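Local coordinates for chain length determinant protein (Shigella flexneri, PDB 4E2H) that probably sets the chain length of the lipopolysaccharide O-antigen, acting through its periplasmic domain at the inner membrane, at residues G129-Q134 / N215-E220; Q140-Q145 / L203-Y209. All coordinates share one frame; numbering follows the deposited sequence.

Interaction 1 of 2, residues G129-Q134 / N215-E220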
loop_
_atom_site.group_PDB
_atom_site.type_symbol
_atom_site.label_atom_id
_atom_site.label_comp_id
_atom_site.label_asym_id
_atom_site.label_seq_id
_atom_site.Cartn_x
_atom_site.Cartn_y
_atom_site.Cartn_z
ATOM N N GLY C 129 5.061 -4.605 -7.507
ATOM C CA GLY C 129 5.057 -4.948 -6.103
ATOM C C GLY C 129 6.176 -5.947 -5.867
ATOM O O GLY C 129 6.690 -6.096 -4.754
ATOM N N ARG C 130 6.555 -6.645 -6.928
ATOM C CA ARG C 130 7.534 -7.705 -6.822
ATOM C C ARG C 130 8.962 -7.142 -6.897
ATOM O O ARG C 130 9.818 -7.495 -6.080
ATOM C CB ARG C 130 7.271 -8.755 -7.890
ATOM C CG ARG C 130 8.019 -10.032 -7.674
ATOM C CD ARG C 130 8.825 -10.361 -8.907
ATOM N NE ARG C 130 7.933 -10.532 -10.044
ATOM C CZ ARG C 130 7.036 -11.511 -10.127
ATOM N NH1 ARG C 130 6.935 -12.393 -9.135
ATOM N NH2 ARG C 130 6.245 -11.610 -11.195
ATOM N N LYS C 131 9.221 -6.256 -7.852
ATOM C CA LYS C 131 10.477 -5.509 -7.820
ATOM C C LYS C 131 10.567 -4.780 -6.481
ATOM O O LYS C 131 11.564 -4.888 -5.783
ATOM C CB LYS C 131 10.589 -4.523 -8.981
ATOM N N ASN C 132 9.516 -4.063 -6.107
ATOM C CA ASN C 132 9.516 -3.385 -4.819
ATOM C C ASN C 132 10.041 -4.250 -3.681
ATOM O O ASN C 132 10.750 -3.766 -2.797
ATOM C CB ASN C 132 8.125 -2.854 -4.475
ATOM C CG ASN C 132 7.943 -1.405 -4.886
ATOM O OD1 ASN C 132 8.926 -0.670 -5.058
ATOM N ND2 ASN C 132 6.684 -0.980 -5.043
ATOM N N LEU C 133 9.702 -5.532 -3.704
ATOM C CA LEU C 133 10.059 -6.391 -2.584
ATOM C C LEU C 133 11.435 -7.053 -2.749
ATOM O O LEU C 133 12.243 -7.029 -1.821
ATOM C CB LEU C 133 8.983 -7.434 -2.324
ATOM C CG LEU C 133 7.634 -6.836 -1.904
ATOM C CD1 LEU C 133 6.704 -7.915 -1.372
ATOM C CD2 LEU C 133 7.818 -5.723 -0.873
ATOM N N GLN C 134 11.693 -7.657 -3.905
ATOM C CA GLN C 134 12.992 -8.261 -4.140
ATOM C C GLN C 134 14.084 -7.277 -3.713
ATOM O O GLN C 134 15.007 -7.662 -3.008
ATOM C CB GLN C 134 13.123 -8.749 -5.586
ATOM C CG GLN C 134 12.272 -9.998 -5.857
ATOM C CD GLN C 134 12.032 -10.252 -7.344
ATOM O OE1 GLN C 134 12.140 -9.325 -8.170
ATOM N NE2 GLN C 134 11.711 -11.513 -7.698
ATOM N N ASN C 215 5.579 -12.569 1.940
ATOM C CA ASN C 215 4.772 -11.708 1.089
ATOM C C ASN C 215 5.107 -11.906 -0.372
ATOM O O ASN C 215 4.239 -11.802 -1.236
ATOM C CB ASN C 215 4.945 -10.249 1.471
ATOM C CG ASN C 215 3.804 -9.386 0.983
ATOM O OD1 ASN C 215 3.007 -9.805 0.130
ATOM N ND2 ASN C 215 3.712 -8.166 1.521
ATOM N N LEU C 216 6.371 -12.207 -0.649
ATOM C CA LEU C 216 6.786 -12.466 -2.018
ATOM C C LEU C 216 6.249 -13.822 -2.432
ATOM O O LEU C 216 5.798 -13.991 -3.563
ATOM C CB LEU C 216 8.308 -12.421 -2.154
ATOM C CG LEU C 216 8.887 -12.322 -3.573
ATOM C CD1 LEU C 216 9.769 -11.093 -3.724
ATOM C CD2 LEU C 216 9.668 -13.579 -3.936
ATOM N N LEU C 217 6.286 -14.781 -1.508
ATOM C CA LEU C 217 5.720 -16.111 -1.759
ATOM C C LEU C 217 4.251 -15.982 -2.178
ATOM O O LEU C 217 3.806 -16.581 -3.166
ATOM C CB LEU C 217 5.793 -16.966 -0.493
ATOM C CG LEU C 217 6.714 -18.194 -0.441
ATOM C CD1 LEU C 217 8.117 -17.882 -0.976
ATOM C CD2 LEU C 217 6.786 -18.747 0.992
ATOM N N ASP C 218 3.509 -15.194 -1.404
ATOM C CA ASP C 218 2.099 -14.953 -1.653
ATOM C C ASP C 218 1.851 -14.352 -3.033
ATOM O O ASP C 218 0.975 -14.821 -3.762
ATOM C CB ASP C 218 1.500 -14.073 -0.546
ATOM C CG ASP C 218 1.395 -14.811 0.794
ATOM O OD1 ASP C 218 1.489 -16.070 0.800
ATOM O OD2 ASP C 218 1.207 -14.134 1.832
ATOM N N ILE C 219 2.626 -13.338 -3.403
ATOM C CA ILE C 219 2.441 -12.712 -4.710
ATOM C C ILE C 219 2.350 -13.719 -5.855
ATOM O O ILE C 219 1.474 -13.589 -6.725
ATOM C CB ILE C 219 3.524 -11.680 -5.030
ATOM C CG1 ILE C 219 3.317 -10.422 -4.192
ATOM C CG2 ILE C 219 3.468 -11.306 -6.491
ATOM C CD1 ILE C 219 3.893 -9.179 -4.833
ATOM N N GLU C 220 3.212 -14.735 -5.845
ATOM C CA GLU C 220 3.215 -15.731 -6.925
ATOM C C GLU C 220 1.959 -16.621 -6.997
ATOM O O GLU C 220 1.988 -17.682 -7.619
ATOM C CB GLU C 220 4.470 -16.608 -6.871
ATOM C CG GLU C 220 5.567 -16.217 -7.855
ATOM C CD GLU C 220 6.581 -15.253 -7.261
ATOM O OE1 GLU C 220 6.478 -14.957 -6.050
ATOM O OE2 GLU C 220 7.485 -14.798 -8.002
#

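Interaction 2 of 2, residues Q140-Q145 / L203-Y209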
loop_
_atom_site.group_PDB
_atom_site.type_symbol
_atom_site.label_atom_id
_atom_site.label_comp_id
_atom_site.label_asym_id
_atom_site.label_seq_id
_atom_site.Cartn_x
_atom_site.Cartn_y
_atom_site.Cartn_z
ATOM N N GLN C 140 18.244 -6.171 2.558
ATOM C CA GLN C 140 18.282 -6.696 3.914
ATOM C C GLN C 140 19.198 -7.914 3.982
ATOM O O GLN C 140 19.724 -8.252 5.042
ATOM C CB GLN C 140 16.879 -7.060 4.375
ATOM C CG GLN C 140 16.250 -5.997 5.218
ATOM C CD GLN C 140 14.880 -6.394 5.717
ATOM O OE1 GLN C 140 14.065 -6.959 4.974
ATOM N NE2 GLN C 140 14.615 -6.108 6.991
ATOM N N GLU C 141 19.373 -8.579 2.847
ATOM C CA GLU C 141 20.330 -9.663 2.751
ATOM C C GLU C 141 21.744 -9.109 2.923
ATOM O O GLU C 141 22.550 -9.628 3.696
ATOM C CB GLU C 141 20.207 -10.355 1.396
ATOM C CG GLU C 141 19.657 -11.757 1.464
ATOM C CD GLU C 141 18.345 -11.914 0.700
ATOM O OE1 GLU C 141 18.217 -11.304 -0.403
ATOM O OE2 GLU C 141 17.445 -12.642 1.212
ATOM N N VAL C 142 22.036 -8.045 2.192
ATOM C CA VAL C 142 23.363 -7.437 2.213
ATOM C C VAL C 142 23.731 -6.910 3.600
ATOM O O VAL C 142 24.844 -7.137 4.087
ATOM C CB VAL C 142 23.428 -6.272 1.239
ATOM C CG1 VAL C 142 24.648 -5.407 1.560
ATOM C CG2 VAL C 142 23.420 -6.790 -0.215
ATOM N N VAL C 143 22.787 -6.208 4.227
ATOM C CA VAL C 143 22.967 -5.686 5.572
ATOM C C VAL C 143 23.358 -6.766 6.568
ATOM O O VAL C 143 24.214 -6.526 7.421
ATOM C CB VAL C 143 21.682 -5.027 6.095
ATOM C CG1 VAL C 143 21.791 -4.740 7.580
ATOM C CG2 VAL C 143 21.385 -3.755 5.317
ATOM N N ALA C 144 22.715 -7.938 6.476
ATOM C CA ALA C 144 22.951 -9.008 7.441
ATOM C C ALA C 144 24.229 -9.787 7.141
ATOM O O ALA C 144 24.824 -10.368 8.049
ATOM C CB ALA C 144 21.783 -9.942 7.516
ATOM N N GLN C 145 24.657 -9.806 5.882
ATOM C CA GLN C 145 25.889 -10.508 5.524
ATOM C C GLN C 145 27.109 -9.699 5.941
ATOM O O GLN C 145 28.180 -10.241 6.231
ATOM C CB GLN C 145 25.961 -10.757 4.022
ATOM C CG GLN C 145 27.236 -11.466 3.610
ATOM C CD GLN C 145 27.232 -12.931 4.016
ATOM O OE1 GLN C 145 26.174 -13.532 4.226
ATOM N NE2 GLN C 145 28.422 -13.522 4.112
ATOM N N LEU C 203 22.660 -16.206 9.379
ATOM C CA LEU C 203 22.353 -14.790 9.315
ATOM C C LEU C 203 21.221 -14.453 10.271
ATOM O O LEU C 203 20.258 -15.209 10.390
ATOM C CB LEU C 203 21.960 -14.412 7.894
ATOM C CG LEU C 203 23.142 -14.538 6.935
ATOM C CD1 LEU C 203 22.727 -14.265 5.487
ATOM C CD2 LEU C 203 24.281 -13.598 7.382
ATOM N N VAL C 204 21.335 -13.330 10.966
ATOM C CA VAL C 204 20.225 -12.841 11.775
ATOM C C VAL C 204 19.447 -11.752 11.013
ATOM O O VAL C 204 20.048 -10.828 10.454
ATOM C CB VAL C 204 20.715 -12.327 13.131
ATOM C CG1 VAL C 204 19.767 -11.289 13.670
ATOM C CG2 VAL C 204 20.818 -13.473 14.098
ATOM N N PHE C 205 18.122 -11.865 10.974
ATOM C CA PHE C 205 17.304 -10.879 10.263
ATOM C C PHE C 205 16.211 -10.256 11.104
ATOM O O PHE C 205 15.771 -10.837 12.091
ATOM C CB PHE C 205 16.610 -11.528 9.076
ATOM C CG PHE C 205 17.540 -12.010 8.020
ATOM C CD1 PHE C 205 18.146 -11.109 7.153
ATOM C CD2 PHE C 205 17.801 -13.370 7.877
ATOM C CE1 PHE C 205 18.999 -11.549 6.155
ATOM C CE2 PHE C 205 18.659 -13.822 6.871
ATOM C CZ PHE C 205 19.258 -12.908 6.006
ATOM N N SER C 206 15.730 -9.098 10.662
ATOM C CA SER C 206 14.560 -8.464 11.266
ATOM C C SER C 206 13.289 -9.300 11.016
ATOM O O SER C 206 13.178 -9.994 10.002
ATOM C CB SER C 206 14.394 -7.052 10.690
ATOM O OG SER C 206 13.712 -6.188 11.585
ATOM N N PRO C 207 12.327 -9.242 11.947
ATOM C CA PRO C 207 11.071 -9.965 11.718
ATOM C C PRO C 207 10.448 -9.498 10.410
ATOM O O PRO C 207 9.813 -10.293 9.710
ATOM C CB PRO C 207 10.196 -9.540 12.895
ATOM C CG PRO C 207 11.194 -9.047 13.948
ATOM C CD PRO C 207 12.287 -8.420 13.169
ATOM N N ASN C 208 10.643 -8.220 10.083
ATOM C CA ASN C 208 10.177 -7.687 8.816
ATOM C C ASN C 208 10.725 -8.449 7.623
ATOM O O ASN C 208 10.137 -8.441 6.537
ATOM C CB ASN C 208 10.574 -6.226 8.649
ATOM C CG ASN C 208 10.353 -5.737 7.222
ATOM O OD1 ASN C 208 11.279 -5.733 6.398
ATOM N ND2 ASN C 208 9.106 -5.353 6.913
ATOM N N TYR C 209 11.876 -9.076 7.807
ATOM C CA TYR C 209 12.474 -9.827 6.731
ATOM C C TYR C 209 11.649 -11.071 6.452
ATOM O O TYR C 209 11.417 -11.411 5.290
ATOM C CB TYR C 209 13.896 -10.224 7.069
ATOM C CG TYR C 209 14.490 -11.130 6.032
ATOM C CD1 TYR C 209 14.910 -10.633 4.806
ATOM C CD2 TYR C 209 14.617 -12.483 6.268
ATOM C CE1 TYR C 209 15.458 -11.476 3.841
ATOM C CE2 TYR C 209 15.167 -13.331 5.317
ATOM C CZ TYR C 209 15.584 -12.828 4.106
ATOM O OH TYR C 209 16.132 -13.685 3.162
HETATM O O HOH W 1 23.715 -11.070 10.389
#

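Interaction 1 of 2, residues G129-Q134 / N215-E220
L216 reaches across to helix 97-164 with its CD1 methyl, which sits 4.0 Å from L133 CB. CG anti to the backbone N (chi1 -165°) brings this methyl of L216 up to the long helix. Beside it, L133 CD1 comes within 4.0 Å of N215 CG, the two side chains crossing at about a right angle. The buried pair I219 and G129 completes the packed side: I219 CD1 lies 4.1 Å from G129 C, against bare backbone, since the glycine carries no side chain there. N215 and I219 also touch V34 of helix 26-35, so this side of the contact borders a third helix.

The solvent side is more polar and more open. L216 CD1 extends to it, meeting Q134 CG at 3.5 Å. R130, bent at chi2 and chi3, brings its guanidinium to E220. R130 NH1 forms a salt bridge of 2.7 Å to E220 OE2, which approaches at the guanidinium edge with the carboxylate plane tilted by 42°. The two helix segments run nearly antiparallel, at 155°, with axes 10.4 Å apart. Aliphatic packing thus joins the helices, while on the exposed margin a single ion pair joins R130 to E220, the residue that follows the helix.

Interaction 2 of 2, residues Q140-Q145 / L203-Y209
L203 opens the contact by laying CD2 3.3 Å from A144 O and close to the side-chain oxygen of Q145, while it also touches K148 one turn further along helix 97-164. V204 meets the same alanine through its backbone: its O lies 3.5 Å from A144 CB, and a water donates to A144 O at 2.7 Å. One water thus bridges the helix carbonyl A144 O and V204 N, weakly on the V204 side.

F205 comes next, its CE1 3.5 Å from A144 CB, with Q140 O lying in the ring plane at the edge. The ring lies against A144 CB and the Q140 carbonyl, close to the helix backbone. S206 CB approaches the Q140 amide, and its carbonyl accepts the backbone N-H of Y209. N208 brings its side-chain amide beside that of Q140, the two planes 48° apart.

Y209 closes the walk. Its CG is anti to the backbone N (chi1 174°), and the ring runs past Q140 to E141, where Y209 OH donates to E141 OE2 over 2.6 Å, nearly along the carboxylate C-O axis. This oxygen lies at the edge of the tyrosine ring, near its plane, and the carboxylate stands almost perpendicular to the ring, at 88°. F205 CD1 lies over the centre of one tyrosine face, while Y209 CE2 sits above the F205 ring, offset to its rim; the two aromatics pack together against helix 97-164.

Around this, Y209 also rests on L137 of the same long helix, V204 and P207 pack against Q154 and Q147 of the third subunit, and V142 and V143 meet Q214 and Q211 of the second.

Interactions 1 and 2 join the same two elements, helix 97-164 and the chain that leads into and forms helix 207-219, with centres about 17 Å apart. Along the sequence, interaction 2 is nested within the loop closed by interaction 1. The first lies about 8 Å from the centre of the chain, is partly buried and pairs two helices through aliphatic side chains, with one ion pair at the residue after the second. The second, about 22 Å out, is a surface contact where an extended segment and a helix start use aromatic rings, a phenol-to-carboxylate hydrogen bond and a water. Neighbouring subunits border both, consistent with both helices forming part of the oligomer interface.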